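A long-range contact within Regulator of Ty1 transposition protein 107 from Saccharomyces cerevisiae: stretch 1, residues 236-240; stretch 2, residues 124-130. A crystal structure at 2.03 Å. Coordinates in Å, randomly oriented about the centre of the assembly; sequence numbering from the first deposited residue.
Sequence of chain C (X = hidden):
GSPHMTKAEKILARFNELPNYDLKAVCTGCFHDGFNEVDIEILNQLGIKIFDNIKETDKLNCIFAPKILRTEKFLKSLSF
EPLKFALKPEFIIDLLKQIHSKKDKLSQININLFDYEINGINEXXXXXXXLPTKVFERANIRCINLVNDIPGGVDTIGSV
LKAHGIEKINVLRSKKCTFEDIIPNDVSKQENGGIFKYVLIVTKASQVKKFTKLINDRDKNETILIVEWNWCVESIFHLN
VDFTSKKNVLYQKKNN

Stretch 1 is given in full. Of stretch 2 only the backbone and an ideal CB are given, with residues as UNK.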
# COMPACT_ATOMS: atom_id res chain seq x y z
N ILE C 236 -17.58 13.85 6.48
CA ILE C 236 -16.24 13.35 6.74
C ILE C 236 -16.12 12.87 8.18
O ILE C 236 -15.62 11.78 8.43
CB ILE C 236 -15.17 14.38 6.39
CG1 ILE C 236 -15.14 14.60 4.88
CG2 ILE C 236 -13.79 13.92 6.87
CD1 ILE C 236 -14.44 15.87 4.47
N PHE C 237 -16.60 13.67 9.13
CA PHE C 237 -16.58 13.30 10.54
C PHE C 237 -17.34 12.02 10.83
O PHE C 237 -17.03 11.31 11.77
CB PHE C 237 -17.16 14.40 11.42
CG PHE C 237 -16.26 15.57 11.57
CD1 PHE C 237 -14.91 15.46 11.30
CD2 PHE C 237 -16.76 16.80 11.98
CE1 PHE C 237 -14.07 16.54 11.43
CE2 PHE C 237 -15.93 17.88 12.12
CZ PHE C 237 -14.58 17.75 11.85
N HIS C 238 -18.37 11.76 10.03
CA HIS C 238 -19.16 10.54 10.17
C HIS C 238 -18.71 9.46 9.20
O HIS C 238 -19.25 8.36 9.20
CB HIS C 238 -20.64 10.84 9.90
CG HIS C 238 -21.30 11.68 10.96
ND1 HIS C 238 -22.28 12.60 10.67
CD2 HIS C 238 -21.12 11.71 12.30
CE1 HIS C 238 -22.67 13.18 11.80
NE2 HIS C 238 -21.99 12.65 12.80
N LEU C 239 -17.74 9.79 8.34
CA LEU C 239 -17.39 8.93 7.21
C LEU C 239 -18.63 8.33 6.54
O LEU C 239 -18.64 7.17 6.12
CB LEU C 239 -16.41 7.83 7.63
CG LEU C 239 -15.01 8.40 7.87
CD1 LEU C 239 -13.99 7.28 8.13
CD2 LEU C 239 -14.60 9.21 6.67
N ASN C 240 -19.68 9.13 6.43
CA ASN C 240 -20.89 8.71 5.74
C ASN C 240 -21.64 9.92 5.19
O ASN C 240 -21.81 10.92 5.88
CB ASN C 240 -21.79 7.94 6.69
CG ASN C 240 -23.07 7.47 6.03
OD1 ASN C 240 -23.03 6.72 5.05
ND2 ASN C 240 -24.22 7.90 6.56
N UNK C 124 -15.92 2.68 15.78
CA UNK C 124 -16.82 2.57 14.64
C UNK C 124 -16.41 3.50 13.50
O UNK C 124 -16.51 3.15 12.33
CB UNK C 124 -18.25 2.88 15.07
N UNK C 125 -15.96 4.70 13.85
CA UNK C 125 -15.55 5.65 12.82
C UNK C 125 -14.13 5.34 12.32
O UNK C 125 -13.87 5.36 11.12
CB UNK C 125 -15.62 7.08 13.36
N UNK C 126 -13.23 5.04 13.25
CA UNK C 126 -11.87 4.67 12.87
C UNK C 126 -11.93 3.51 11.88
O UNK C 126 -11.22 3.49 10.89
CB UNK C 126 -11.04 4.30 14.10
N UNK C 127 -12.81 2.55 12.14
CA UNK C 127 -12.82 1.34 11.35
C UNK C 127 -13.27 1.56 9.91
O UNK C 127 -12.85 0.83 9.01
CB UNK C 127 -13.73 0.30 12.02
N UNK C 128 -14.10 2.59 9.69
CA UNK C 128 -14.53 2.95 8.34
C UNK C 128 -13.37 3.36 7.42
O UNK C 128 -13.52 3.33 6.20
CB UNK C 128 -15.55 4.09 8.42
N UNK C 129 -12.24 3.76 7.99
CA UNK C 129 -11.08 4.08 7.16
C UNK C 129 -10.44 2.84 6.50
O UNK C 129 -9.59 2.98 5.61
CB UNK C 129 -10.03 4.80 8.01
N UNK C 130 -10.87 1.66 6.90
CA UNK C 130 -10.41 0.42 6.29
C UNK C 130 -11.26 0.08 5.06
O UNK C 130 -10.86 -0.70 4.20
CB UNK C 130 -10.46 -0.72 7.31

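Stretch 1 brings the end of a helix to the contact: L239, with positive phi and two bonds back into the last turn, closes it in a Schellman motif and points its side chain at stretch 2. To one side of that leucine lie the carbonyl oxygens of F237, H238 and L239, so stretch 1 offers an apolar knob with acceptors along one flank.

Position 124 is helical, and its ideal CB has nothing of stretch 1 within 5.5 Å. The contact sets no demand here, and many residues would do. The deposited residue is S124, whose side chain does not reach stretch 1.

At position 125, CA-to-CB points toward stretch 1, with the ideal CB 4.7 Å from F237 O and 5.5 Å from L239 CD1. That gap leaves room for a medium-sized side chain. Leucine, isoleucine or methionine could reach the flank of L239, while a donor could answer the carbonyls. The deposited I125, with chi1 t and chi2 p, takes the apolar course: its CD1 packs 3.6 Å from L239 CB and lies 3.2 Å from H238 O, a close approach without a hydrogen bond.

Positions 126 and 127 point away, and neither ideal CB has stretch 1 within 5.5 Å, so this contact leaves both free. They hold I126 and S127.

Position 128 again points toward stretch 1, and here the CB itself is close: the ideal CB is already 3.6 Å from L239 CD1. The first carbons should therefore be aliphatic, but beyond them the path runs past the carbonyls of H238 and L239. Alanine would suit the near part; a long chain such as lysine, arginine, glutamine or methionine could go on along the turn. K128 is deposited. Its CB packs 3.6 Å from L239 CD1, and its CE passes 3.3 Å from H238 O and 3.6 Å from L239 O. The methylenes make the contact, and the amine forms no hydrogen bond to stretch 1.

At position 129 CA-to-CB lies sideways, with the ideal CB 4.7 Å from L239 CD1. A small apolar group would fit against the leucine tip, so alanine, valine or threonine are reasonable. T129, with chi1 p, serves two ends: CG2 sits 3.6 Å from L239 CD1, while OG1 donates a 2.7 Å hydrogen bond to I126 O.

Position 130 is out of reach, so the contact would accept almost any residue; K130 is deposited and takes no part.

The rule is compact: one leucine is held by three residues, without a hydrogen bond between the stretches.

Stretch 2, residues 124-130: SIISKTK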
# COMPACT_ATOMS: atom_id res chain seq x y z
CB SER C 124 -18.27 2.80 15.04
OG SER C 124 -18.44 4.10 15.61
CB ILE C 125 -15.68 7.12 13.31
CG1 ILE C 125 -15.68 8.06 12.12
CG2 ILE C 125 -14.56 7.48 14.27
CD1 ILE C 125 -16.87 7.84 11.20
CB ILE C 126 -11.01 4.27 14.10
CG1 ILE C 126 -10.43 5.52 14.78
CG2 ILE C 126 -9.88 3.34 13.69
CD1 ILE C 126 -9.63 5.21 16.03
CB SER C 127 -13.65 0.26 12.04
OG SER C 127 -14.92 0.76 12.40
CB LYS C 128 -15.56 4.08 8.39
CG LYS C 128 -16.86 3.69 9.06
CD LYS C 128 -17.58 4.95 9.55
CE LYS C 128 -18.98 5.08 8.97
NZ LYS C 128 -19.92 4.12 9.61
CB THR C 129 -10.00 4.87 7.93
OG1 THR C 129 -9.45 4.07 8.99
CG2 THR C 129 -10.60 6.13 8.51
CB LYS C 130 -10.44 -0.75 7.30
CG LYS C 130 -9.47 -0.59 8.44
CD LYS C 130 -9.45 -1.82 9.38
CE LYS C 130 -10.66 -1.81 10.30
NZ LYS C 130 -10.81 -3.04 11.14
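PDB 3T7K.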